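Sso-CP2 metallo-carboxypetidase (Sulfolobus solfataricus, PDB 4MMO) probably acts as a zinc-dependent peptidase of the M20 family, a metallo-carboxypeptidase that hydrolyses peptide bonds. Local coordinates at residues L31-L39 with L109-L120; D195-N206 with S296-A304. All coordinates share one frame; numbering follows the deposited sequence.

Interaction 1: L31-L39 with L109-L120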
loop_
_atom_site.group_PDB
_atom_site.type_symbol
_atom_site.label_atom_id
_atom_site.label_comp_id
_atom_site.label_asym_id
_atom_site.label_seq_id
_atom_site.Cartn_x
_atom_site.Cartn_y
_atom_site.Cartn_z
ATOM N N LEU A 31 35.741 -3.113 -14.739
ATOM C CA LEU A 31 36.405 -2.408 -13.650
ATOM C C LEU A 31 37.708 -3.110 -13.293
ATOM O O LEU A 31 38.740 -2.461 -13.144
ATOM C CB LEU A 31 35.488 -2.297 -12.428
ATOM C CG LEU A 31 35.974 -1.408 -11.277
ATOM C CD1 LEU A 31 36.318 0.012 -11.745
ATOM C CD2 LEU A 31 34.916 -1.363 -10.184
ATOM N N LYS A 32 37.669 -4.434 -13.183
ATOM C CA LYS A 32 38.884 -5.204 -12.938
ATOM C C LYS A 32 39.941 -4.882 -13.992
ATOM O O LYS A 32 41.088 -4.582 -13.663
ATOM C CB LYS A 32 38.592 -6.705 -12.946
ATOM C CG LYS A 32 39.843 -7.581 -12.859
ATOM C CD LYS A 32 39.567 -9.022 -13.251
ATOM C CE LYS A 32 40.804 -9.671 -13.864
ATOM N NZ LYS A 32 41.034 -11.055 -13.370
ATOM N N GLU A 33 39.544 -4.950 -15.259
ATOM C CA GLU A 33 40.466 -4.725 -16.368
ATOM C C GLU A 33 41.004 -3.304 -16.350
ATOM O O GLU A 33 42.185 -3.072 -16.591
ATOM C CB GLU A 33 39.763 -4.994 -17.701
ATOM C CG GLU A 33 39.455 -6.464 -17.950
ATOM C CD GLU A 33 38.450 -6.672 -19.069
ATOM O OE1 GLU A 33 38.244 -5.739 -19.875
ATOM O OE2 GLU A 33 37.859 -7.771 -19.139
ATOM N N THR A 34 40.120 -2.358 -16.062
ATOM C CA THR A 34 40.479 -0.952 -16.031
ATOM C C THR A 34 41.489 -0.663 -14.917
ATOM O O THR A 34 42.420 0.117 -15.105
ATOM C CB THR A 34 39.228 -0.089 -15.835
ATOM O OG1 THR A 34 38.289 -0.373 -16.881
ATOM C CG2 THR A 34 39.578 1.391 -15.856
ATOM N N VAL A 35 41.302 -1.291 -13.760
ATOM C CA VAL A 35 42.225 -1.111 -12.644
ATOM C C VAL A 35 43.623 -1.563 -13.049
ATOM O O VAL A 35 44.603 -0.859 -12.808
ATOM C CB VAL A 35 41.755 -1.884 -11.386
ATOM C CG1 VAL A 35 42.863 -1.972 -10.337
ATOM C CG2 VAL A 35 40.529 -1.218 -10.785
ATOM N N GLU A 36 43.705 -2.735 -13.672
ATOM C CA GLU A 36 44.980 -3.282 -14.119
ATOM C C GLU A 36 45.629 -2.378 -15.160
ATOM O O GLU A 36 46.835 -2.145 -15.127
ATOM C CB GLU A 36 44.780 -4.681 -14.702
ATOM C CG GLU A 36 44.283 -5.696 -13.687
ATOM C CD GLU A 36 44.106 -7.079 -14.273
ATOM O OE1 GLU A 36 43.671 -7.183 -15.438
ATOM O OE2 GLU A 36 44.403 -8.064 -13.566
ATOM N N LYS A 37 44.820 -1.871 -16.082
ATOM C CA LYS A 37 45.307 -0.984 -17.130
ATOM C C LYS A 37 45.908 0.283 -16.534
ATOM O O LYS A 37 47.033 0.662 -16.860
ATOM C CB LYS A 37 44.163 -0.618 -18.078
ATOM C CG LYS A 37 44.536 0.350 -19.194
ATOM C CD LYS A 37 43.292 0.974 -19.804
ATOM C CE LYS A 37 43.643 2.033 -20.835
ATOM N NZ LYS A 37 44.226 1.443 -22.069
ATOM N N LEU A 38 45.148 0.935 -15.661
ATOM C CA LEU A 38 45.523 2.248 -15.146
ATOM C C LEU A 38 46.674 2.201 -14.143
ATOM O O LEU A 38 47.559 3.049 -14.187
ATOM C CB LEU A 38 44.309 2.932 -14.513
ATOM C CG LEU A 38 43.155 3.263 -15.464
ATOM C CD1 LEU A 38 41.968 3.819 -14.694
ATOM C CD2 LEU A 38 43.593 4.244 -16.539
ATOM N N LEU A 39 46.662 1.217 -13.248
ATOM C CA LEU A 39 47.637 1.163 -12.158
ATOM C C LEU A 39 48.778 0.182 -12.419
ATOM O O LEU A 39 49.818 0.251 -11.766
ATOM C CB LEU A 39 46.942 0.800 -10.845
ATOM C CG LEU A 39 45.708 1.632 -10.487
ATOM C CD1 LEU A 39 45.246 1.295 -9.079
ATOM C CD2 LEU A 39 45.963 3.131 -10.628
ATOM N N LEU A 109 34.506 7.029 -7.584
ATOM C CA LEU A 109 35.308 5.812 -7.652
ATOM C C LEU A 109 36.444 5.994 -8.644
ATOM O O LEU A 109 37.580 5.591 -8.386
ATOM C CB LEU A 109 34.435 4.616 -8.056
ATOM C CG LEU A 109 35.048 3.209 -8.082
ATOM C CD1 LEU A 109 33.929 2.172 -8.041
ATOM C CD2 LEU A 109 35.916 2.944 -9.308
ATOM N N MET A 110 36.130 6.611 -9.777
ATOM C CA MET A 110 37.075 6.725 -10.881
ATOM C C MET A 110 38.079 7.848 -10.626
ATOM O O MET A 110 39.249 7.740 -10.998
ATOM C CB MET A 110 36.323 6.980 -12.190
ATOM C CG MET A 110 37.196 6.953 -13.431
ATOM S SD MET A 110 37.939 5.344 -13.745
ATOM C CE MET A 110 36.491 4.350 -14.089
ATOM N N ALA A 111 37.611 8.925 -10.002
ATOM C CA ALA A 111 38.483 10.030 -9.620
ATOM C C ALA A 111 39.628 9.508 -8.762
ATOM O O ALA A 111 40.796 9.773 -9.043
ATOM C CB ALA A 111 37.701 11.098 -8.870
ATOM N N ARG A 112 39.283 8.738 -7.734
ATOM C CA ARG A 112 40.277 8.179 -6.827
ATOM C C ARG A 112 41.294 7.324 -7.575
ATOM O O ARG A 112 42.489 7.373 -7.280
ATOM C CB ARG A 112 39.600 7.343 -5.742
ATOM C CG ARG A 112 38.752 8.150 -4.780
ATOM C CD ARG A 112 38.079 7.253 -3.762
ATOM N NE ARG A 112 37.352 8.022 -2.756
ATOM C CZ ARG A 112 36.648 7.483 -1.766
ATOM N NH1 ARG A 112 36.565 6.166 -1.645
ATOM N NH2 ARG A 112 36.019 8.264 -0.899
ATOM N N LEU A 113 40.816 6.548 -8.543
ATOM C CA LEU A 113 41.684 5.682 -9.342
ATOM C C LEU A 113 42.703 6.487 -10.136
ATOM O O LEU A 113 43.872 6.115 -10.221
ATOM C CB LEU A 113 40.857 4.836 -10.317
ATOM C CG LEU A 113 40.574 3.379 -9.954
ATOM C CD1 LEU A 113 39.725 2.740 -11.045
ATOM C CD2 LEU A 113 41.855 2.587 -9.762
ATOM N N PHE A 114 42.253 7.585 -10.732
ATOM C CA PHE A 114 43.131 8.409 -11.542
ATOM C C PHE A 114 44.107 9.211 -10.673
ATOM O O PHE A 114 45.217 9.509 -11.107
ATOM C CB PHE A 114 42.321 9.313 -12.471
ATOM C CG PHE A 114 41.927 8.641 -13.759
ATOM C CD1 PHE A 114 42.858 8.463 -14.769
ATOM C CD2 PHE A 114 40.638 8.166 -13.951
ATOM C CE1 PHE A 114 42.511 7.836 -15.950
ATOM C CE2 PHE A 114 40.285 7.539 -15.131
ATOM C CZ PHE A 114 41.223 7.373 -16.131
ATOM N N ALA A 115 43.705 9.537 -9.447
ATOM C CA ALA A 115 44.619 10.176 -8.502
ATOM C C ALA A 115 45.775 9.233 -8.191
ATOM O O ALA A 115 46.938 9.629 -8.233
ATOM C CB ALA A 115 43.894 10.563 -7.224
ATOM N N ILE A 116 45.448 7.978 -7.893
ATOM C CA ILE A 116 46.463 6.983 -7.570
ATOM C C ILE A 116 47.410 6.812 -8.749
ATOM O O ILE A 116 48.625 6.711 -8.570
ATOM C CB ILE A 116 45.826 5.630 -7.204
ATOM C CG1 ILE A 116 45.005 5.769 -5.922
ATOM C CG2 ILE A 116 46.896 4.551 -7.014
ATOM C CD1 ILE A 116 44.108 4.572 -5.626
ATOM N N LYS A 117 46.843 6.786 -9.951
ATOM C CA LYS A 117 47.622 6.647 -11.172
ATOM C C LYS A 117 48.626 7.782 -11.314
ATOM O O LYS A 117 49.788 7.557 -11.650
ATOM C CB LYS A 117 46.697 6.652 -12.386
ATOM C CG LYS A 117 47.414 6.483 -13.713
ATOM C CD LYS A 117 46.471 6.709 -14.883
ATOM C CE LYS A 117 47.017 6.089 -16.155
ATOM N NZ LYS A 117 48.419 6.500 -16.434
ATOM N N HIS A 118 48.163 9.002 -11.077
ATOM C CA HIS A 118 49.010 10.173 -11.222
ATOM C C HIS A 118 50.201 10.088 -10.275
ATOM O O HIS A 118 51.344 10.291 -10.685
ATOM C CB HIS A 118 48.203 11.447 -10.974
ATOM C CG HIS A 118 47.159 11.703 -12.016
ATOM N ND1 HIS A 118 46.272 12.758 -11.941
ATOM C CD2 HIS A 118 46.859 11.043 -13.158
ATOM C CE1 HIS A 118 45.472 12.732 -12.990
ATOM N NE2 HIS A 118 45.806 11.701 -13.746
ATOM N N LEU A 119 49.937 9.759 -9.015
ATOM C CA LEU A 119 51.003 9.647 -8.029
ATOM C C LEU A 119 51.979 8.530 -8.392
ATOM O O LEU A 119 53.187 8.690 -8.238
ATOM C CB LEU A 119 50.425 9.420 -6.631
ATOM C CG LEU A 119 49.583 10.565 -6.059
ATOM C CD1 LEU A 119 49.160 10.250 -4.631
ATOM C CD2 LEU A 119 50.328 11.892 -6.101
ATOM N N LEU A 120 51.459 7.406 -8.877
ATOM C CA LEU A 120 52.310 6.304 -9.323
ATOM C C LEU A 120 53.198 6.737 -10.487
ATOM O O LEU A 120 54.383 6.406 -10.533
ATOM C CB LEU A 120 51.462 5.104 -9.754
ATOM C CG LEU A 120 50.914 4.181 -8.664
ATOM C CD1 LEU A 120 49.983 3.142 -9.274
ATOM C CD2 LEU A 120 52.042 3.499 -7.912
#
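Val35 and Leu113 mark the register of two nearly parallel helices: the axes of 31-39 and 109-120 approach to 9.8 Å at an angle of 24°, and the gap narrows toward the C-terminal end, where the CA atoms of Leu39 and Lys117 are 5.6 Å apart. The contact is almost wholly apolar. Leu39 is a knob in a hole formed by Leu113, Ile116, Lys117 and Leu120. Its CG is anti to the carbonyl carbon (chi1 -51°), which turns the isobutyl group across that of Leu113 at about a right angle, with Leu39 CD1 3.7 Å from Leu113 CD2. Its other methyl, CD2, lies 4.0 Å from Ile116 CG2. Leu38 works on the other flank: CD1 sits over one face of the Phe114 ring, 4.2 Å from the centroid and 22° off the normal, a CH-pi contact displaced toward the rim, while Met110 CG lies in the ring plane at its edge. The aliphatic chain of Lys117 crosses Leu38 at right angles, CE 3.9 Å from Leu38 CD2, and carries its ammonium onward to a salt bridge with Asp121. At the other end Leu31 and Leu109 meet tip to tip, CD1 to CD2 at 3.8 Å. The pair thus packs as a helical layer against the mixed sheet of the metal-binding domain: Leu31 and Leu113 rest on Tyr133, Leu39 on Leu131 and Ile116 on Val129 of strand 128-134, while helix 3-12 touches Leu38, Met110 and Phe114, and Tyr420 of helix 417-433 touches the last two.

Interaction 2: D195-N206 with S296-A304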
loop_
_atom_site.group_PDB
_atom_site.type_symbol
_atom_site.label_atom_id
_atom_site.label_comp_id
_atom_site.label_asym_id
_atom_site.label_seq_id
_atom_site.Cartn_x
_atom_site.Cartn_y
_atom_site.Cartn_z
ATOM N N ASP A 195 -9.792 -13.524 -0.785
ATOM C CA ASP A 195 -10.574 -12.396 -0.306
ATOM C C ASP A 195 -12.027 -12.825 -0.144
ATOM O O ASP A 195 -12.507 -13.706 -0.859
ATOM C CB ASP A 195 -10.478 -11.223 -1.284
ATOM C CG ASP A 195 -9.068 -10.662 -1.391
ATOM O OD1 ASP A 195 -8.270 -10.864 -0.451
ATOM O OD2 ASP A 195 -8.759 -10.012 -2.413
ATOM N N LEU A 196 -12.715 -12.200 0.806
ATOM C CA LEU A 196 -14.118 -12.486 1.059
ATOM C C LEU A 196 -14.961 -11.263 0.777
ATOM O O LEU A 196 -14.468 -10.139 0.807
ATOM C CB LEU A 196 -14.324 -12.883 2.517
ATOM C CG LEU A 196 -13.363 -13.934 3.070
ATOM C CD1 LEU A 196 -13.701 -14.225 4.522
ATOM C CD2 LEU A 196 -13.402 -15.199 2.236
ATOM N N HIS A 197 -16.239 -11.492 0.504
ATOM C CA HIS A 197 -17.211 -10.415 0.428
ATOM C C HIS A 197 -17.282 -9.779 1.815
ATOM O O HIS A 197 -17.443 -10.479 2.816
ATOM C CB HIS A 197 -18.572 -10.979 -0.000
ATOM C CG HIS A 197 -19.603 -9.937 -0.315
ATOM N ND1 HIS A 197 -19.532 -8.640 0.148
ATOM C CD2 HIS A 197 -20.746 -10.009 -1.041
ATOM C CE1 HIS A 197 -20.573 -7.959 -0.282
ATOM N NE2 HIS A 197 -21.332 -8.765 -1.004
ATOM N N SER A 198 -17.138 -8.457 1.873
ATOM C CA SER A 198 -17.128 -7.733 3.147
ATOM C C SER A 198 -18.390 -7.955 3.975
ATOM O O SER A 198 -18.401 -7.677 5.170
ATOM C CB SER A 198 -16.902 -6.234 2.926
ATOM O OG SER A 198 -18.070 -5.598 2.450
ATOM N N SER A 199 -19.443 -8.468 3.347
ATOM C CA SER A 199 -20.662 -8.821 4.070
ATOM C C SER A 199 -20.393 -9.880 5.144
ATOM O O SER A 199 -21.180 -10.040 6.079
ATOM C CB SER A 199 -21.735 -9.314 3.098
ATOM O OG SER A 199 -21.300 -10.471 2.411
ATOM N N ASN A 200 -19.277 -10.593 5.012
ATOM C CA ASN A 200 -18.864 -11.583 6.008
ATOM C C ASN A 200 -18.049 -10.996 7.161
ATOM O O ASN A 200 -17.648 -11.722 8.073
ATOM C CB ASN A 200 -18.046 -12.688 5.339
ATOM C CG ASN A 200 -18.862 -13.507 4.367
ATOM O OD1 ASN A 200 -19.626 -14.381 4.769
ATOM N ND2 ASN A 200 -18.702 -13.231 3.080
ATOM N N ALA A 201 -17.820 -9.686 7.129
ATOM C CA ALA A 201 -16.927 -9.028 8.092
ATOM C C ALA A 201 -17.197 -9.373 9.565
ATOM O O ALA A 201 -16.256 -9.475 10.355
ATOM C CB ALA A 201 -16.956 -7.514 7.895
ATOM N N PRO A 202 -18.476 -9.546 9.946
ATOM C CA PRO A 202 -18.725 -9.870 11.359
ATOM C C PRO A 202 -18.204 -11.247 11.787
ATOM O O PRO A 202 -18.066 -11.489 12.986
ATOM C CB PRO A 202 -20.253 -9.829 11.468
ATOM C CG PRO A 202 -20.705 -8.995 10.315
ATOM C CD PRO A 202 -19.726 -9.267 9.218
ATOM N N LEU A 203 -17.905 -12.119 10.824
ATOM C CA LEU A 203 -17.525 -13.499 11.125
ATOM C C LEU A 203 -16.014 -13.721 11.252
ATOM O O LEU A 203 -15.581 -14.740 11.793
ATOM C CB LEU A 203 -18.065 -14.440 10.044
ATOM C CG LEU A 203 -19.570 -14.412 9.769
ATOM C CD1 LEU A 203 -19.931 -15.524 8.799
ATOM C CD2 LEU A 203 -20.373 -14.536 11.055
ATOM N N VAL A 204 -15.220 -12.776 10.757
ATOM C CA VAL A 204 -13.773 -12.962 10.678
ATOM C C VAL A 204 -12.983 -11.749 11.141
ATOM O O VAL A 204 -13.517 -10.644 11.255
ATOM C CB VAL A 204 -13.341 -13.277 9.236
ATOM C CG1 VAL A 204 -13.932 -14.607 8.784
ATOM C CG2 VAL A 204 -13.759 -12.155 8.295
ATOM N N ARG A 205 -11.700 -11.972 11.411
ATOM C CA ARG A 205 -10.767 -10.885 11.644
ATOM C C ARG A 205 -10.331 -10.316 10.301
ATOM O O ARG A 205 -10.230 -11.041 9.311
ATOM C CB ARG A 205 -9.545 -11.377 12.417
ATOM C CG ARG A 205 -9.852 -11.901 13.810
ATOM C CD ARG A 205 -8.608 -11.888 14.682
ATOM N NE ARG A 205 -8.157 -10.524 14.954
ATOM C CZ ARG A 205 -8.576 -9.781 15.975
ATOM N NH1 ARG A 205 -9.456 -10.259 16.843
ATOM N NH2 ARG A 205 -8.109 -8.552 16.131
ATOM N N ASN A 206 -10.088 -9.013 10.272
ATOM C CA ASN A 206 -9.601 -8.342 9.075
ATOM C C ASN A 206 -8.100 -8.074 9.254
ATOM O O ASN A 206 -7.694 -7.482 10.251
ATOM C CB ASN A 206 -10.407 -7.051 8.852
ATOM C CG ASN A 206 -9.904 -6.225 7.679
ATOM O OD1 ASN A 206 -8.738 -5.833 7.624
ATOM N ND2 ASN A 206 -10.796 -5.942 6.740
ATOM N N SER A 296 -15.209 1.550 -6.045
ATOM C CA SER A 296 -15.400 0.782 -4.821
ATOM C C SER A 296 -15.495 -0.718 -5.087
ATOM O O SER A 296 -16.310 -1.166 -5.894
ATOM C CB SER A 296 -16.671 1.243 -4.110
ATOM N N LYS A 297 -14.651 -1.478 -4.397
ATOM C CA LYS A 297 -14.771 -2.928 -4.335
ATOM C C LYS A 297 -14.792 -3.313 -2.866
ATOM O O LYS A 297 -13.898 -2.939 -2.107
ATOM C CB LYS A 297 -13.603 -3.601 -5.045
ATOM C CG LYS A 297 -13.476 -5.086 -4.756
ATOM C CD LYS A 297 -12.263 -5.679 -5.448
ATOM C CE LYS A 297 -12.379 -7.187 -5.580
ATOM N NZ LYS A 297 -11.193 -7.763 -6.262
ATOM N N THR A 298 -15.806 -4.068 -2.467
ATOM C CA THR A 298 -16.028 -4.359 -1.055
ATOM C C THR A 298 -15.613 -5.788 -0.694
ATOM O O THR A 298 -16.220 -6.762 -1.137
ATOM C CB THR A 298 -17.499 -4.093 -0.657
ATOM O OG1 THR A 298 -17.732 -4.555 0.676
ATOM C CG2 THR A 298 -18.470 -4.783 -1.614
ATOM N N ILE A 299 -14.562 -5.897 0.111
ATOM C CA ILE A 299 -14.034 -7.194 0.510
ATOM C C ILE A 299 -13.392 -7.173 1.891
ATOM O O ILE A 299 -13.008 -6.119 2.391
ATOM C CB ILE A 299 -12.945 -7.685 -0.469
ATOM C CG1 ILE A 299 -11.900 -6.588 -0.699
ATOM C CG2 ILE A 299 -13.558 -8.106 -1.793
ATOM C CD1 ILE A 299 -10.563 -7.107 -1.199
ATOM N N VAL A 300 -13.279 -8.349 2.499
ATOM C CA VAL A 300 -12.331 -8.552 3.586
ATOM C C VAL A 300 -11.087 -9.172 2.958
ATOM O O VAL A 300 -11.140 -10.313 2.499
ATOM C CB VAL A 300 -12.858 -9.511 4.671
ATOM C CG1 VAL A 300 -11.866 -9.588 5.833
ATOM C CG2 VAL A 300 -14.219 -9.068 5.165
ATOM N N PRO A 301 -9.965 -8.428 2.921
ATOM C CA PRO A 301 -8.782 -9.049 2.314
ATOM C C PRO A 301 -8.241 -10.153 3.205
ATOM O O PRO A 301 -8.490 -10.125 4.411
ATOM C CB PRO A 301 -7.780 -7.888 2.220
ATOM C CG PRO A 301 -8.597 -6.638 2.444
ATOM C CD PRO A 301 -9.673 -7.060 3.383
ATOM N N HIS A 302 -7.528 -11.116 2.631
ATOM C CA HIS A 302 -7.004 -12.228 3.419
ATOM C C HIS A 302 -5.548 -11.988 3.797
ATOM O O HIS A 302 -5.009 -12.659 4.677
ATOM C CB HIS A 302 -7.163 -13.554 2.662
ATOM C CG HIS A 302 -6.282 -13.681 1.461
ATOM N ND1 HIS A 302 -4.996 -14.171 1.529
ATOM C CD2 HIS A 302 -6.504 -13.388 0.157
ATOM C CE1 HIS A 302 -4.461 -14.173 0.322
ATOM N NE2 HIS A 302 -5.356 -13.701 -0.530
ATOM N N ARG A 303 -4.929 -11.008 3.145
ATOM C CA ARG A 303 -3.505 -10.753 3.307
ATOM C C ARG A 303 -3.215 -9.265 3.501
ATOM O O ARG A 303 -3.847 -8.411 2.878
ATOM C CB ARG A 303 -2.761 -11.276 2.077
ATOM C CG ARG A 303 -1.271 -11.484 2.263
ATOM C CD ARG A 303 -0.689 -12.235 1.073
ATOM N NE ARG A 303 0.772 -12.241 1.077
ATOM C CZ ARG A 303 1.533 -13.192 1.616
ATOM N NH1 ARG A 303 0.990 -14.246 2.215
ATOM N NH2 ARG A 303 2.854 -13.086 1.555
ATOM N N ALA A 304 -2.255 -8.969 4.371
ATOM C CA ALA A 304 -1.770 -7.610 4.583
ATOM C C ALA A 304 -0.289 -7.667 4.925
ATOM O O ALA A 304 0.137 -8.527 5.693
ATOM C CB ALA A 304 -2.532 -6.941 5.715
#
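Val300 pushes its two methyls into the bend of 195-206, CG2 lying 3.8 Å from Ser198 CA and CG1 4.0 Å from Val204 CG2. The site is a short antiparallel pairing at one end of the sheet in the dimerisation region: Leu196 and Val300 form a hydrogen-bonded pair, with Leu196 N to Val300 O at 3.0 Å and nearly straight (172°), and Val300 N to Leu196 O at 2.7 Å but more bent. Val300 CG1 is anti to its own N (chi1 -175°), which directs that methyl toward Val204 and the amide of Asn206. The same amide ND2 is hydrogen-bonded to Asn283 OD1 and Val284 O of the second subunit, and His197 packs on Arg311 of that subunit, so the pairing lies at the dimer interface. Asp195 extends the contact: OD1 accepts from His302 N, while OD2 lies beside Ile299 CD1. With an alanine at Asp195, His302 N would probably lose this acceptor and Ile299 CD1 the carboxylate that lies against it. The Asp195 and His302 side chains cross at about a right angle, with the carboxylate and ring planes 42° apart, and His302 ND1 is bonded to Asp190. The acceptor OD1 is met nearly along its C-O axis, 3.2 Å from His302 N.

The chain's centre lies between interactions 1 and 2, whose own centres are 60 Å apart and whose nearest atoms are about 36 Å apart, so neither touches the other. Both segments of interaction 1, 31-39 and 109-120, precede both of interaction 2, 195-206 and 296-304, in sequence. Interaction 1 belongs to the metal-binding part, where the Leu109 side chain is about 9 Å from the bound zinc ion and about 6 Å from the side chain of its ligand His71; no other chain of the assembly touches it. Interaction 2 is remote from the annotated sites and instead meets the second subunit, consistent with separate catalytic and dimerisation regions in this family.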